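Local atomic coordinates of glycosyltransferase (duf1792) (Streptococcus sanguinis, PDB entry 5V4A), a protein that probably transfers sugar from a UDP-linked donor, this chain being the C-terminal, UDP-binding GT-D-fold part of a longer bacterial glycosyltransferase. Residues A23-F28 with T112-P117; I166-C171 with Q261-Q266; K141-V146 with N193-T198. One frame throughout, in Å; residues are numbered along the deposited sequence.

Contact 1. Residues A23-F28 with T112-P117. With UDP (uridine-5'-diphosphate), chain C.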
loop_
_atom_site.group_PDB
_atom_site.type_symbol
_atom_site.label_atom_id
_atom_site.label_comp_id
_atom_site.label_asym_id
_atom_site.label_seq_id
_atom_site.Cartn_x
_atom_site.Cartn_y
_atom_site.Cartn_z
ATOM N N ALA A 23 4.253 -8.516 -12.228
ATOM C CA ALA A 23 3.605 -9.584 -12.975
ATOM C C ALA A 23 2.172 -9.225 -13.333
ATOM O O ALA A 23 1.525 -8.402 -12.678
ATOM C CB ALA A 23 3.609 -10.881 -12.166
ATOM N N SER A 24 1.687 -9.845 -14.406
ATOM C CA SER A 24 0.261 -9.887 -14.674
ATOM C C SER A 24 -0.408 -10.836 -13.684
ATOM O O SER A 24 0.249 -11.646 -13.032
ATOM C CB SER A 24 0.015 -10.358 -16.108
ATOM O OG SER A 24 0.401 -9.372 -17.042
ATOM N N VAL A 25 -1.743 -10.795 -13.609
ATOM C CA VAL A 25 -2.430 -11.679 -12.674
ATOM C C VAL A 25 -3.728 -12.190 -13.276
ATOM O O VAL A 25 -4.440 -11.446 -13.956
ATOM C CB VAL A 25 -2.704 -10.982 -11.326
ATOM C CG1 VAL A 25 -3.649 -9.809 -11.505
ATOM C CG2 VAL A 25 -3.281 -11.978 -10.346
ATOM N N VAL A 26 -4.018 -13.470 -13.012
ATOM C CA VAL A 26 -5.291 -14.113 -13.331
ATOM C C VAL A 26 -5.786 -14.817 -12.077
ATOM O O VAL A 26 -5.018 -15.506 -11.397
ATOM C CB VAL A 26 -5.215 -15.124 -14.501
ATOM C CG1 VAL A 26 -5.137 -14.410 -15.806
ATOM C CG2 VAL A 26 -4.075 -16.174 -14.338
ATOM N N ARG A 27 -7.070 -14.637 -11.769
ATOM C CA ARG A 27 -7.670 -15.168 -10.554
ATOM C C ARG A 27 -8.801 -16.102 -10.947
ATOM O O ARG A 27 -9.581 -15.797 -11.851
ATOM C CB ARG A 27 -8.213 -14.045 -9.651
ATOM C CG ARG A 27 -7.401 -12.766 -9.644
ATOM C CD ARG A 27 -8.177 -11.605 -9.007
ATOM N NE ARG A 27 -9.253 -11.260 -9.927
ATOM C CZ ARG A 27 -10.504 -11.680 -9.801
ATOM N NH1 ARG A 27 -10.861 -12.379 -8.722
ATOM N NH2 ARG A 27 -11.397 -11.379 -10.741
ATOM N N PHE A 28 -8.909 -17.228 -10.265
ATOM C CA PHE A 28 -10.006 -18.154 -10.513
ATOM C C PHE A 28 -10.830 -18.267 -9.251
ATOM O O PHE A 28 -10.282 -18.502 -8.174
ATOM C CB PHE A 28 -9.483 -19.522 -10.945
ATOM C CG PHE A 28 -8.860 -19.505 -12.290
ATOM C CD1 PHE A 28 -7.500 -19.274 -12.437
ATOM C CD2 PHE A 28 -9.642 -19.681 -13.423
ATOM C CE1 PHE A 28 -6.926 -19.244 -13.696
ATOM C CE2 PHE A 28 -9.089 -19.648 -14.678
ATOM C CZ PHE A 28 -7.717 -19.429 -14.817
ATOM N N THR A 112 -7.146 -15.243 -5.066
ATOM C CA THR A 112 -8.176 -14.639 -5.901
ATOM C C THR A 112 -8.895 -13.512 -5.176
ATOM O O THR A 112 -9.424 -12.601 -5.820
ATOM C CB THR A 112 -9.163 -15.722 -6.338
ATOM O OG1 THR A 112 -8.522 -16.558 -7.305
ATOM C CG2 THR A 112 -10.434 -15.137 -6.941
ATOM N N PHE A 113 -8.830 -13.501 -3.857
ATOM C CA PHE A 113 -9.467 -12.454 -3.071
ATOM C C PHE A 113 -8.661 -11.147 -3.052
ATOM O O PHE A 113 -8.978 -10.270 -2.250
ATOM C CB PHE A 113 -9.706 -12.958 -1.640
ATOM C CG PHE A 113 -10.529 -14.237 -1.555
ATOM C CD1 PHE A 113 -11.471 -14.544 -2.520
ATOM C CD2 PHE A 113 -10.345 -15.129 -0.506
ATOM C CE1 PHE A 113 -12.216 -15.715 -2.441
ATOM C CE2 PHE A 113 -11.099 -16.290 -0.406
ATOM C CZ PHE A 113 -12.028 -16.588 -1.384
ATOM N N ILE A 114 -7.645 -10.979 -3.910
ATOM C CA ILE A 114 -7.041 -9.652 -4.046
ATOM C C ILE A 114 -8.043 -8.672 -4.634
ATOM O O ILE A 114 -7.918 -7.458 -4.438
ATOM C CB ILE A 114 -5.754 -9.695 -4.900
ATOM C CG1 ILE A 114 -6.039 -10.242 -6.316
ATOM C CG2 ILE A 114 -4.663 -10.480 -4.188
ATOM C CD1 ILE A 114 -4.920 -9.943 -7.305
ATOM N N SER A 115 -9.003 -9.174 -5.413
ATOM C CA SER A 115 -10.180 -8.429 -5.843
ATOM C C SER A 115 -11.259 -8.299 -4.762
ATOM O O SER A 115 -12.173 -7.484 -4.936
ATOM C CB SER A 115 -10.763 -9.063 -7.107
ATOM O OG SER A 115 -11.493 -10.196 -6.756
ATOM N N ARG A 116 -11.262 -9.161 -3.742
ATOM C CA ARG A 116 -12.372 -9.259 -2.786
ATOM C C ARG A 116 -11.893 -8.944 -1.366
ATOM O O ARG A 116 -11.945 -9.800 -0.476
ATOM C CB ARG A 116 -13.010 -10.642 -2.836
ATOM C CG ARG A 116 -13.341 -11.180 -4.245
ATOM C CD ARG A 116 -14.361 -10.289 -4.958
ATOM N NE ARG A 116 -15.521 -10.023 -4.103
ATOM C CZ ARG A 116 -16.773 -10.402 -4.376
ATOM N NH1 ARG A 116 -17.058 -11.070 -5.498
ATOM N NH2 ARG A 116 -17.753 -10.112 -3.528
ATOM N N PRO A 117 -11.447 -7.735 -1.115
ATOM C CA PRO A 117 -10.704 -7.495 0.127
ATOM C C PRO A 117 -11.507 -6.855 1.253
ATOM O O PRO A 117 -10.907 -6.207 2.118
ATOM C CB PRO A 117 -9.577 -6.564 -0.329
ATOM C CG PRO A 117 -10.046 -5.957 -1.651
ATOM C CD PRO A 117 -11.388 -6.567 -2.003
HETATM N N1 UDP C . -18.596 -9.272 -16.447
HETATM C C2 UDP C . -18.786 -8.663 -17.664
HETATM N N3 UDP C . -19.106 -9.507 -18.695
HETATM C C4 UDP C . -19.257 -10.879 -18.630
HETATM C C5 UDP C . -19.033 -11.440 -17.337
HETATM C C6 UDP C . -18.702 -10.636 -16.305
HETATM O O2 UDP C . -18.680 -7.457 -17.827
HETATM O O4 UDP C . -19.541 -11.516 -19.661
HETATM C "C1'" UDP C . -18.173 -8.410 -15.311
HETATM C "C2'" UDP C . -19.200 -8.109 -14.228
HETATM O "O2'" UDP C . -20.124 -7.109 -14.654
HETATM C "C3'" UDP C . -18.266 -7.647 -13.089
HETATM C "C4'" UDP C . -16.972 -8.449 -13.334
HETATM O "O4'" UDP C . -17.128 -9.065 -14.631
HETATM O "O3'" UDP C . -17.933 -6.266 -13.175
HETATM C "C5'" UDP C . -16.637 -9.490 -12.292
HETATM O "O5'" UDP C . -15.513 -10.317 -12.669
HETATM P PA UDP C . -15.088 -11.560 -11.788
HETATM O O1A UDP C . -16.157 -12.649 -11.829
HETATM O O2A UDP C . -13.717 -11.934 -12.215
HETATM O O3A UDP C . -15.076 -10.983 -10.259
HETATM P PB UDP C . -14.481 -11.515 -8.884
HETATM O O1B UDP C . -13.768 -12.809 -9.297
HETATM O O2B UDP C . -15.749 -11.833 -8.057
HETATM O O3B UDP C . -13.560 -10.514 -8.254
#
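Arg27 and Thr112 meet through polar atoms at the diphosphate end of the UDP pocket, where Arg27, Ser115 and Arg116 bind the nucleotide. NH1 of Arg27 donates to Thr112 O at 3.2 Å, the oxygen tilted 16° out of the guanidinium plane, and Thr112 OG1 donates to Phe28 O at 2.8 Å from above the carbonyl plane. The bend of the Arg27 chain at chi3 (-70°) brings its guanidinium to both phosphates: UDP O1B accepts from NH1 at 3.0 Å and from NH2 at 3.1 Å, and O2A accepts weakly from NH2. Asp220 salt-bridges that same NH2. Ser115, whose CB lies over one guanidinium face of Arg27, donates from OG to UDP O3B at 2.6 Å. Arg116 NH1 reaches UDP O2B at 3.0 Å, Glu227 and Glu248 holding its other nitrogens; the two arginines, with Lys205, probably offset the diphosphate charge. Apolar contact includes Val25 CG2 and Ile114 CD1, tip to tip at 4.0 Å, and Arg27 CD against Ile114 CG1 at 3.7 Å. Strand 24-27 pairs with strand 66-70 and bonds to Ala218 and Asp220; the loop after strand 110-111 packs against helix 11-21.

Contact 2. Residues I166-C171 with Q261-Q266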
loop_
_atom_site.group_PDB
_atom_site.type_symbol
_atom_site.label_atom_id
_atom_site.label_comp_id
_atom_site.label_asym_id
_atom_site.label_seq_id
_atom_site.Cartn_x
_atom_site.Cartn_y
_atom_site.Cartn_z
ATOM N N ILE A 166 -7.286 7.394 -18.406
ATOM C CA ILE A 166 -8.111 6.198 -18.554
ATOM C C ILE A 166 -8.712 6.170 -19.955
ATOM O O ILE A 166 -9.294 7.161 -20.417
ATOM C CB ILE A 166 -9.238 6.133 -17.497
ATOM C CG1 ILE A 166 -8.671 6.144 -16.076
ATOM C CG2 ILE A 166 -10.093 4.891 -17.702
ATOM C CD1 ILE A 166 -9.773 6.222 -15.019
ATOM N N LYS A 167 -8.538 5.039 -20.636
ATOM C CA LYS A 167 -9.331 4.668 -21.796
ATOM C C LYS A 167 -10.083 3.389 -21.451
ATOM O O LYS A 167 -9.587 2.538 -20.698
ATOM C CB LYS A 167 -8.451 4.461 -23.054
ATOM C CG LYS A 167 -7.942 5.760 -23.673
ATOM C CD LYS A 167 -7.083 5.525 -24.884
ATOM C CE LYS A 167 -6.808 6.805 -25.643
ATOM N NZ LYS A 167 -5.859 6.569 -26.763
ATOM N N ARG A 168 -11.281 3.244 -22.009
ATOM C CA ARG A 168 -12.075 2.055 -21.741
ATOM C C ARG A 168 -12.572 1.417 -23.029
ATOM O O ARG A 168 -13.009 2.099 -23.964
ATOM C CB ARG A 168 -13.311 2.330 -20.810
ATOM C CG ARG A 168 -13.056 3.254 -19.623
ATOM C CD ARG A 168 -14.308 3.496 -18.747
ATOM N NE ARG A 168 -13.984 4.164 -17.482
ATOM C CZ ARG A 168 -14.143 3.656 -16.256
ATOM N NH1 ARG A 168 -14.627 2.438 -16.069
ATOM N NH2 ARG A 168 -13.791 4.379 -15.190
ATOM N N ILE A 169 -12.489 0.089 -23.047
ATOM C CA ILE A 169 -13.087 -0.770 -24.055
ATOM C C ILE A 169 -14.283 -1.416 -23.380
ATOM O O ILE A 169 -14.105 -2.171 -22.418
ATOM C CB ILE A 169 -12.102 -1.850 -24.531
ATOM C CG1 ILE A 169 -10.808 -1.254 -25.100
ATOM C CG2 ILE A 169 -12.768 -2.804 -25.518
ATOM C CD1 ILE A 169 -10.953 -0.515 -26.374
ATOM N N ILE A 170 -15.492 -1.115 -23.860
ATOM C CA ILE A 170 -16.734 -1.588 -23.247
ATOM C C ILE A 170 -17.213 -2.846 -23.968
ATOM O O ILE A 170 -17.349 -2.853 -25.199
ATOM C CB ILE A 170 -17.826 -0.505 -23.294
ATOM C CG1 ILE A 170 -17.412 0.767 -22.540
ATOM C CG2 ILE A 170 -19.118 -1.060 -22.724
ATOM C CD1 ILE A 170 -16.788 0.551 -21.162
ATOM N N CYS A 171 -17.498 -3.902 -23.194
ATOM C CA CYS A 171 -17.778 -5.250 -23.685
ATOM C C CYS A 171 -19.183 -5.671 -23.284
ATOM O O CYS A 171 -19.837 -4.931 -22.537
ATOM C CB CYS A 171 -16.745 -6.211 -23.105
ATOM S SG CYS A 171 -15.066 -5.715 -23.494
ATOM N N GLN A 261 -19.949 12.111 -17.275
ATOM C CA GLN A 261 -19.283 12.666 -18.444
ATOM C C GLN A 261 -17.817 12.264 -18.537
ATOM O O GLN A 261 -17.285 12.181 -19.645
ATOM C CB GLN A 261 -19.405 14.189 -18.448
ATOM C CG GLN A 261 -20.800 14.684 -18.760
ATOM C CD GLN A 261 -21.231 14.291 -20.159
ATOM O OE1 GLN A 261 -22.306 13.724 -20.357
ATOM N NE2 GLN A 261 -20.383 14.582 -21.140
ATOM N N ALA A 262 -17.144 12.031 -17.410
ATOM C CA ALA A 262 -15.784 11.499 -17.483
ATOM C C ALA A 262 -15.788 10.092 -18.061
ATOM O O ALA A 262 -14.983 9.770 -18.946
ATOM C CB ALA A 262 -15.123 11.522 -16.102
ATOM N N TYR A 263 -16.697 9.240 -17.574
ATOM C CA TYR A 263 -16.814 7.883 -18.101
ATOM C C TYR A 263 -17.081 7.913 -19.598
ATOM O O TYR A 263 -16.398 7.235 -20.375
ATOM C CB TYR A 263 -17.927 7.126 -17.357
ATOM C CG TYR A 263 -18.294 5.777 -17.955
ATOM C CD1 TYR A 263 -19.381 5.647 -18.814
ATOM C CD2 TYR A 263 -17.592 4.625 -17.609
ATOM C CE1 TYR A 263 -19.727 4.419 -19.349
ATOM C CE2 TYR A 263 -17.935 3.390 -18.140
ATOM C CZ TYR A 263 -19.003 3.297 -19.006
ATOM O OH TYR A 263 -19.355 2.074 -19.521
ATOM N N ASP A 264 -18.077 8.707 -20.020
ATOM C CA ASP A 264 -18.421 8.784 -21.438
ATOM C C ASP A 264 -17.207 9.133 -22.285
ATOM O O ASP A 264 -16.978 8.530 -23.338
ATOM C CB ASP A 264 -19.500 9.842 -21.676
ATOM C CG ASP A 264 -20.864 9.431 -21.163
ATOM O OD1 ASP A 264 -21.048 8.232 -20.860
ATOM O OD2 ASP A 264 -21.752 10.318 -21.077
ATOM N N SER A 265 -16.416 10.100 -21.829
ATOM C CA SER A 265 -15.263 10.576 -22.579
ATOM C C SER A 265 -14.115 9.585 -22.591
ATOM O O SER A 265 -13.164 9.794 -23.345
ATOM C CB SER A 265 -14.760 11.901 -21.995
ATOM O OG SER A 265 -14.116 11.715 -20.741
ATOM N N GLN A 266 -14.139 8.575 -21.734
ATOM C CA GLN A 266 -13.040 7.622 -21.680
ATOM C C GLN A 266 -13.257 6.442 -22.609
ATOM O O GLN A 266 -12.324 5.663 -22.825
ATOM C CB GLN A 266 -12.829 7.098 -20.258
ATOM C CG GLN A 266 -12.242 8.136 -19.301
ATOM C CD GLN A 266 -12.566 7.832 -17.850
ATOM O OE1 GLN A 266 -13.105 6.772 -17.531
ATOM N NE2 GLN A 266 -12.232 8.766 -16.960
#
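Lys167 and Gln266 bring strand 166-171 and helix 261-266 together, their CA atoms 4.7 Å apart where the segment axes cross at 72° and approach to 7.7 Å. One main-chain bond joins them: Arg168 N donates to Gln266 O at 2.8 Å, and the CA-H of Lys167 leans on the same oxygen. The chain continues into strand 267-270, an edge strand of the five-stranded parallel sheet, whose pairing carries on between Arg168 and Val268.

Gln266 and Arg168 carry most of the side-chain contact. The Gln266 chain is extended beyond CG (chi2 156°), which takes its amide alongside the guanidinium, nearly coplanar with it. OE1 accepts an almost straight bond from Arg168 NE, 2.8 Å long with 173° at the hydrogen, and a weak one from NH2 at 3.4 Å. Ile166 lies over a face of the amide, its CG2 3.6 Å from Gln266 OE1. Tyr263 crosses the arginine at about a right angle, its CD2 over one guanidinium face and 3.6 Å from Arg168 NE. The tip of the same tyrosine reaches Ile170, OH to CD1 at 3.4 Å.

Glu147 forms a salt bridge with Arg168 NH1, and Ser153 O accepts from NH2. All three nitrogens of this buried guanidinium therefore have acceptors, which fixes its rotation, and the carboxylate probably balances its charge where the helix meets the sheet edge.

Contact 3. Residues K141-V146 with N193-T198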
loop_
_atom_site.group_PDB
_atom_site.type_symbol
_atom_site.label_atom_id
_atom_site.label_comp_id
_atom_site.label_asym_id
_atom_site.label_seq_id
_atom_site.Cartn_x
_atom_site.Cartn_y
_atom_site.Cartn_z
ATOM N N LYS A 141 -0.373 5.874 -13.742
ATOM C CA LYS A 141 -0.256 5.067 -14.949
ATOM C C LYS A 141 -1.346 5.467 -15.930
ATOM O O LYS A 141 -2.447 5.845 -15.524
ATOM C CB LYS A 141 -0.392 3.574 -14.634
ATOM C CG LYS A 141 0.633 3.024 -13.647
ATOM C CD LYS A 141 2.035 3.055 -14.211
ATOM C CE LYS A 141 2.980 2.248 -13.347
ATOM N NZ LYS A 141 2.400 0.905 -13.066
ATOM N N ASP A 142 -1.048 5.388 -17.224
ATOM C CA ASP A 142 -2.122 5.419 -18.211
ATOM C C ASP A 142 -2.742 4.032 -18.299
ATOM O O ASP A 142 -2.043 3.033 -18.486
ATOM C CB ASP A 142 -1.635 5.866 -19.588
ATOM C CG ASP A 142 -0.960 7.217 -19.564
ATOM O OD1 ASP A 142 -1.601 8.215 -19.176
ATOM O OD2 ASP A 142 0.227 7.279 -19.964
ATOM N N LEU A 143 -4.061 3.974 -18.151
ATOM C CA LEU A 143 -4.791 2.727 -17.977
ATOM C C LEU A 143 -5.659 2.442 -19.203
ATOM O O LEU A 143 -6.214 3.366 -19.809
ATOM C CB LEU A 143 -5.680 2.821 -16.723
ATOM C CG LEU A 143 -4.973 2.948 -15.368
ATOM C CD1 LEU A 143 -5.985 2.991 -14.224
ATOM C CD2 LEU A 143 -3.988 1.811 -15.147
ATOM N N LEU A 144 -5.773 1.161 -19.565
ATOM C CA LEU A 144 -6.792 0.683 -20.501
ATOM C C LEU A 144 -7.688 -0.274 -19.727
ATOM O O LEU A 144 -7.272 -1.373 -19.349
ATOM C CB LEU A 144 -6.172 0.024 -21.733
ATOM C CG LEU A 144 -7.241 -0.371 -22.776
ATOM C CD1 LEU A 144 -8.084 0.812 -23.302
ATOM C CD2 LEU A 144 -6.571 -1.111 -23.924
ATOM N N ILE A 145 -8.913 0.154 -19.472
ATOM C CA ILE A 145 -9.861 -0.606 -18.683
ATOM C C ILE A 145 -10.766 -1.380 -19.633
ATOM O O ILE A 145 -11.416 -0.785 -20.499
ATOM C CB ILE A 145 -10.657 0.336 -17.771
ATOM C CG1 ILE A 145 -9.777 0.834 -16.627
ATOM C CG2 ILE A 145 -11.914 -0.293 -17.304
ATOM C CD1 ILE A 145 -10.492 1.773 -15.671
ATOM N N VAL A 146 -10.805 -2.698 -19.473
ATOM C CA VAL A 146 -11.608 -3.591 -20.314
ATOM C C VAL A 146 -12.674 -4.230 -19.433
ATOM O O VAL A 146 -12.364 -5.086 -18.595
ATOM C CB VAL A 146 -10.730 -4.650 -20.994
ATOM C CG1 VAL A 146 -11.541 -5.405 -22.041
ATOM C CG2 VAL A 146 -9.510 -3.979 -21.644
ATOM N N ASN A 193 1.191 1.801 -24.628
ATOM C CA ASN A 193 1.938 1.293 -23.489
ATOM C C ASN A 193 1.125 1.330 -22.193
ATOM O O ASN A 193 1.707 1.279 -21.107
ATOM C CB ASN A 193 3.239 2.082 -23.346
ATOM C CG ASN A 193 4.179 1.868 -24.530
ATOM O OD1 ASN A 193 4.623 0.748 -24.783
ATOM N ND2 ASN A 193 4.478 2.942 -25.263
ATOM N N ARG A 194 -0.211 1.373 -22.279
ATOM C CA ARG A 194 -1.017 1.503 -21.066
ATOM C C ARG A 194 -1.055 0.199 -20.272
ATOM O O ARG A 194 -0.911 -0.898 -20.821
ATOM C CB ARG A 194 -2.452 1.941 -21.387
ATOM C CG ARG A 194 -2.561 3.143 -22.294
ATOM C CD ARG A 194 -3.982 3.455 -22.761
ATOM N NE ARG A 194 -4.091 4.861 -23.157
ATOM C CZ ARG A 194 -4.378 5.880 -22.340
ATOM N NH1 ARG A 194 -4.665 5.669 -21.057
ATOM N NH2 ARG A 194 -4.415 7.119 -22.829
ATOM N N LEU A 195 -1.253 0.330 -18.960
ATOM C CA LEU A 195 -1.517 -0.827 -18.111
ATOM C C LEU A 195 -2.959 -1.277 -18.324
ATOM O O LEU A 195 -3.878 -0.457 -18.255
ATOM C CB LEU A 195 -1.296 -0.479 -16.642
ATOM C CG LEU A 195 -1.746 -1.471 -15.561
ATOM C CD1 LEU A 195 -1.027 -2.785 -15.703
ATOM C CD2 LEU A 195 -1.505 -0.879 -14.166
ATOM N N ILE A 196 -3.155 -2.569 -18.599
ATOM C CA ILE A 196 -4.479 -3.104 -18.913
ATOM C C ILE A 196 -5.074 -3.679 -17.634
ATOM O O ILE A 196 -4.451 -4.527 -16.985
ATOM C CB ILE A 196 -4.408 -4.177 -20.015
ATOM C CG1 ILE A 196 -3.828 -3.574 -21.298
ATOM C CG2 ILE A 196 -5.808 -4.721 -20.309
ATOM C CD1 ILE A 196 -3.202 -4.603 -22.251
ATOM N N LEU A 197 -6.274 -3.219 -17.270
ATOM C CA LEU A 197 -7.055 -3.771 -16.166
ATOM C C LEU A 197 -8.333 -4.371 -16.726
ATOM O O LEU A 197 -8.978 -3.764 -17.580
ATOM C CB LEU A 197 -7.452 -2.712 -15.125
ATOM C CG LEU A 197 -6.412 -1.746 -14.575
ATOM C CD1 LEU A 197 -7.027 -0.691 -13.588
ATOM C CD2 LEU A 197 -5.340 -2.575 -13.923
ATOM N N THR A 198 -8.721 -5.544 -16.241
ATOM C CA THR A 198 -9.912 -6.176 -16.794
ATOM C C THR A 198 -10.849 -6.628 -15.677
ATOM O O THR A 198 -10.414 -7.091 -14.612
ATOM C CB THR A 198 -9.549 -7.342 -17.756
ATOM O OG1 THR A 198 -10.715 -7.746 -18.487
ATOM C CG2 THR A 198 -9.001 -8.534 -17.010
#
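Leu143 and Leu195, Leu144 and Ile196, Ile145 and Leu197, and Val146 and Thr198 are successive pairs of two parallel strands in the five-stranded, Rossmann-like sheet of this GT-D fold: 142-148, its central strand, and the neighbouring 195-199. The ladder alternates in the parallel manner, Leu195 N donating to Asp142 O, Leu144 N to Leu195 O, Leu197 N to Leu144 O and Val146 N to Leu197 O, the last at 2.8 Å. CA-H groups of Leu143 and Ile145 approach Leu195 O and Leu197 O, and those of Ile196 and Thr198 approach Leu144 O and Val146 O.

On the face of Leu143, Leu195, Ile145 and Leu197, Leu143 lies side by side with Leu195, CD2 to CD2 at 3.8 Å, while its CD1 leans obliquely on Leu197 CD1. The opposite face has Val146 beside Ile196, their CG2 atoms 4.0 Å apart.

At the start of the strands Arg194, extended from CG to NE, lays a guanidinium face over Asp142 CB, and its NH1 donates to Leu143 O at 3.0 Å from above the carbonyl plane. Ser165 OG bonds both Arg194 NH1 and Asp142 OD1, tying this end to the next strand. Farther out, strand 165-171 flanks Leu143 and Ile145, strand 218-220 flanks the other side, and helix 201-213 packs on Val146 and Thr198. Because OG1 of Thr198 stands anti to its backbone N (chi1 -168°), it reaches across to Val146 O and donates a hydrogen bond of 3.1 Å.

Contacts 2 and 3 belong to one sheet: strands 142-148 and 165-171 are neighbours in it, and Ile145 pairs with both Lys167 and Ile169. Contact 3 is the buried interior, a regular ladder with mostly aliphatic faces and charged side chains at the start of the strands. Contact 2, partly buried at the sheet edge, replaces that regularity with an amide, a guanidinium and a tyrosine. Contact 1 is also buried but sits by the three-stranded sheet, its nearest atoms about 6 Å from contact 3 and about 14 Å from contact 2. It alone touches UDP, and its arginines bind phosphate oxygens as well as protein acceptors, whereas the guanidinium of contact 2 has protein acceptors.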